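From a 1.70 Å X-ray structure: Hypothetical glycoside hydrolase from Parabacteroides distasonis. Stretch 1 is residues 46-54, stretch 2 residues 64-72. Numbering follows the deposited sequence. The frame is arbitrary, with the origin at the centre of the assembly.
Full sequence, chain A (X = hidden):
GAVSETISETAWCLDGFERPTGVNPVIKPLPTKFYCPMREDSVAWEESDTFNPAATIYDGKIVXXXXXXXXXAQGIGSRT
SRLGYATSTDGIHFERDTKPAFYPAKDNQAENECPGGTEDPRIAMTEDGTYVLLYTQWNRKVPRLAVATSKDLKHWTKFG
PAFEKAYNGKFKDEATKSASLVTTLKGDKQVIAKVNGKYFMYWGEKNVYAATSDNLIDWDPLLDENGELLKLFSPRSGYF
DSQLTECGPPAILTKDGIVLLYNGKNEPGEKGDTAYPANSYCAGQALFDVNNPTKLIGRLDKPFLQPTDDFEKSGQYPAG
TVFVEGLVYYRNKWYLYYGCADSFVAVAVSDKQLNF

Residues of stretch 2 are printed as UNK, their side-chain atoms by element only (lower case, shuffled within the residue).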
# COMPACT_ATOMS: atom_id res chain seq x y z
N GLU A 46 -11.18 -15.79 -2.56
CA GLU A 46 -10.50 -15.39 -1.33
C GLU A 46 -10.19 -16.58 -0.44
O GLU A 46 -10.01 -16.46 0.78
CB GLU A 46 -11.31 -14.32 -0.58
CG GLU A 46 -12.74 -14.68 -0.27
CD GLU A 46 -13.46 -13.59 0.51
OE1 GLU A 46 -12.80 -12.59 0.88
OE2 GLU A 46 -14.69 -13.76 0.75
N GLU A 47 -10.04 -17.74 -1.06
CA GLU A 47 -9.89 -18.99 -0.33
C GLU A 47 -8.53 -19.18 0.31
O GLU A 47 -8.41 -19.87 1.31
CB GLU A 47 -10.18 -20.13 -1.31
CG GLU A 47 -10.01 -21.52 -0.78
CD GLU A 47 -10.56 -22.53 -1.76
OE1 GLU A 47 -10.00 -22.61 -2.88
OE2 GLU A 47 -11.56 -23.20 -1.43
N SER A 48 -7.48 -18.59 -0.26
CA SER A 48 -6.12 -18.90 0.20
C SER A 48 -5.55 -17.91 1.20
O SER A 48 -5.07 -18.30 2.27
CB SER A 48 -5.19 -19.01 -1.00
OG SER A 48 -3.92 -19.54 -0.59
N ASP A 49 -5.56 -16.64 0.85
CA ASP A 49 -4.90 -15.60 1.66
C ASP A 49 -5.60 -14.26 1.43
O ASP A 49 -6.02 -13.98 0.33
CB ASP A 49 -3.43 -15.49 1.29
CG ASP A 49 -2.64 -16.76 1.62
OD1 ASP A 49 -2.30 -16.96 2.80
OD2 ASP A 49 -2.35 -17.56 0.69
N THR A 50 -5.72 -13.45 2.48
CA THR A 50 -6.36 -12.13 2.42
C THR A 50 -5.44 -11.18 3.17
O THR A 50 -5.30 -11.29 4.39
CB THR A 50 -7.76 -12.14 3.08
OG1 THR A 50 -7.68 -12.72 4.39
CG2 THR A 50 -8.75 -12.93 2.21
N PHE A 51 -4.81 -10.25 2.45
CA PHE A 51 -3.71 -9.49 3.05
C PHE A 51 -3.57 -8.12 2.39
O PHE A 51 -4.57 -7.60 1.91
CB PHE A 51 -2.41 -10.36 3.03
CG PHE A 51 -1.95 -10.84 1.66
CD1 PHE A 51 -2.66 -11.83 0.94
CD2 PHE A 51 -0.74 -10.41 1.13
CE1 PHE A 51 -2.22 -12.28 -0.28
CE2 PHE A 51 -0.27 -10.89 -0.11
CZ PHE A 51 -1.00 -11.82 -0.81
N ASN A 52 -2.38 -7.50 2.51
CA ASN A 52 -1.98 -6.23 1.86
C ASN A 52 -3.13 -5.33 1.45
O ASN A 52 -3.50 -5.28 0.27
CB ASN A 52 -1.03 -6.51 0.70
CG ASN A 52 0.28 -7.10 1.16
OD1 ASN A 52 0.44 -7.34 2.36
ND2 ASN A 52 1.22 -7.35 0.23
N PRO A 53 -3.70 -4.63 2.42
CA PRO A 53 -4.98 -3.94 2.20
C PRO A 53 -4.85 -2.43 1.98
O PRO A 53 -3.99 -1.78 2.57
CB PRO A 53 -5.69 -4.18 3.52
CG PRO A 53 -4.58 -4.07 4.54
CD PRO A 53 -3.40 -4.76 3.86
N ALA A 54 -5.74 -1.89 1.17
CA ALA A 54 -5.97 -0.45 1.13
C ALA A 54 -7.08 -0.12 2.11
O ALA A 54 -7.87 -1.00 2.46
CB ALA A 54 -6.37 -0.01 -0.24
N UNK A 64 -12.13 -1.20 3.91
CA UNK A 64 -10.87 -1.87 3.64
C UNK A 64 -11.07 -2.65 2.36
O UNK A 64 -12.00 -3.47 2.27
c UNK A 64 -10.00 -1.92 5.98
c UNK A 64 -9.34 -3.76 4.33
c UNK A 64 -10.46 -2.78 4.78
N UNK A 65 -10.17 -2.43 1.41
CA UNK A 65 -10.13 -3.22 0.18
C UNK A 65 -8.90 -4.12 0.26
O UNK A 65 -7.77 -3.69 0.03
c UNK A 65 -11.48 -1.58 -1.18
c UNK A 65 -10.16 -2.31 -1.06
c UNK A 65 -11.61 -2.00 -4.19
se UNK A 65 -11.70 -0.62 -2.86
N UNK A 66 -9.14 -5.36 0.63
CA UNK A 66 -8.04 -6.29 0.90
C UNK A 66 -7.62 -7.05 -0.34
O UNK A 66 -8.43 -7.35 -1.24
c UNK A 66 -9.71 -7.99 1.87
c UNK A 66 -12.13 -9.40 1.62
c UNK A 66 -9.73 -9.27 1.33
c UNK A 66 -12.14 -8.15 2.17
c UNK A 66 -10.90 -9.98 1.20
c UNK A 66 -8.41 -7.24 2.04
o UNK A 66 -13.30 -10.10 1.52
c UNK A 66 -10.92 -7.45 2.29
N UNK A 67 -6.33 -7.37 -0.41
CA UNK A 67 -5.82 -8.21 -1.47
C UNK A 67 -6.22 -9.63 -1.16
O UNK A 67 -5.85 -10.15 -0.12
n UNK A 67 0.12 -11.08 -4.53
c UNK A 67 -3.73 -8.98 -2.69
n UNK A 67 0.58 -9.25 -3.23
c UNK A 67 -0.31 -10.08 -3.77
c UNK A 67 -2.21 -8.89 -2.72
n UNK A 67 -1.61 -9.93 -3.56
c UNK A 67 -4.30 -8.11 -1.57
N UNK A 68 -6.98 -10.26 -2.05
CA UNK A 68 -7.44 -11.63 -1.84
C UNK A 68 -6.84 -12.51 -2.92
O UNK A 68 -6.83 -12.15 -4.09
c UNK A 68 -8.96 -11.71 -1.91
N UNK A 69 -6.34 -13.67 -2.52
CA UNK A 69 -5.79 -14.62 -3.46
C UNK A 69 -6.57 -15.92 -3.45
O UNK A 69 -6.94 -16.42 -2.39
o UNK A 69 -1.62 -14.94 -2.44
c UNK A 69 -4.32 -14.90 -3.15
o UNK A 69 -1.04 -13.71 -4.20
c UNK A 69 -1.90 -14.17 -3.40
c UNK A 69 -3.37 -13.81 -3.63
N UNK A 70 -6.83 -16.43 -4.65
CA UNK A 70 -7.39 -17.77 -4.79
C UNK A 70 -6.30 -18.84 -4.66
O UNK A 70 -5.12 -18.53 -4.42
o UNK A 70 -7.98 -17.28 -8.35
c UNK A 70 -8.19 -17.87 -6.08
o UNK A 70 -6.15 -17.95 -7.36
c UNK A 70 -7.37 -17.67 -7.35
N UNK A 71 -6.71 -20.11 -4.73
CA UNK A 71 -5.77 -21.24 -4.61
C UNK A 71 -5.45 -21.85 -5.98
O UNK A 71 -5.22 -23.06 -6.08
c UNK A 71 -5.31 -22.96 -2.78
c UNK A 71 -6.36 -22.28 -3.64
o UNK A 71 -4.36 -22.34 -2.32
n UNK A 71 -5.49 -24.26 -2.54
N UNK A 72 -5.40 -21.03 -7.03
CA UNK A 72 -5.21 -21.57 -8.39
C UNK A 72 -3.77 -22.11 -8.59
O UNK A 72 -3.52 -22.91 -9.49
o UNK A 72 -4.95 -19.30 -9.30
c UNK A 72 -5.60 -20.55 -9.47
O HOH W 1 -16.20 -11.90 1.74
O HOH W 2 -9.39 -20.86 -4.80

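Position 64 carries three side-chain carbons, one bearing the other two. A branch carbon lies 3.8 Å from CB of Pro 53, an apolar touch, and the backbone CA sits 3.3 Å from O of Ala 54. Branching at CB with no heteroatom makes this Val 64.

Position 65 has an unbranched chain of two carbons, a selenium and a final carbon. Its backbone N donates to O of Ala 54 (2.9 Å), and its O accepts from N of Ala 54 (2.9 Å), while the chain's end leads away from stretch 1. Selenium in that place marks selenomethionine, Met 65.

Position 66 holds one carbon, then a six-carbon ring bearing one oxygen. That oxygen donates a short hydrogen bond, 2.6 Å, to OE1 of Glu 46, which lies near the ring plane. A hydroxyl on a six-membered ring means Tyr 66.

Position 67 shows three carbons, a nitrogen, and a carbon carrying two more nitrogens, a guanidinium, with one face against the ring of Phe 51. This is Arg 67, extended through t rotamers; its CD sits 4.0 Å from the ring centroid of Phe 51, over its face, a CH-pi contact.

Position 68 has a single carbon, 3.8 Å from CB of Glu 46. It is Ala 68, paired with Thr 50 where the backbones come close, CA to CA 4.4 Å.

Position 69 has three carbons, the third carrying two oxygens; one oxygen lies 3.5 Å from CE1 of Phe 51, at the ring edge. This is Glu 69, whose OE2 forms a salt bridge with NH2 of Arg 67 at 2.9 Å.

Position 70 has two carbons, the second with two oxygens. The CA-to-CB bond points away, but backbone O lies 3.5 Å from CB of Ser 48. It is Asp 70.

Position 71 has two carbons, the second carrying one oxygen and one nitrogen; its CB lies 3.7 Å from OE1 of Glu 47, and a water joins its backbone N to that same OE1. It is Asn 71.

Position 72, one carbon and one oxygen, does not touch stretch 1: Ser 72, whose OG donates to OD1 of Asp 70.

The rule here is an antiparallel ladder with a bulge. Paired backbone bonds link Phe 51 with Arg 67 and Ala 54 with Met 65, and the register shifts by one between these pairs, where stretch 1 turns a corner at Asn 52. Side chains then divide the work: Phe 51, Arg 67 and Glu 69 cluster on one sheet face, while Thr 50 and Ala 68 share the other.

Stretch 2, residues 64-72: VMYRAEDNS
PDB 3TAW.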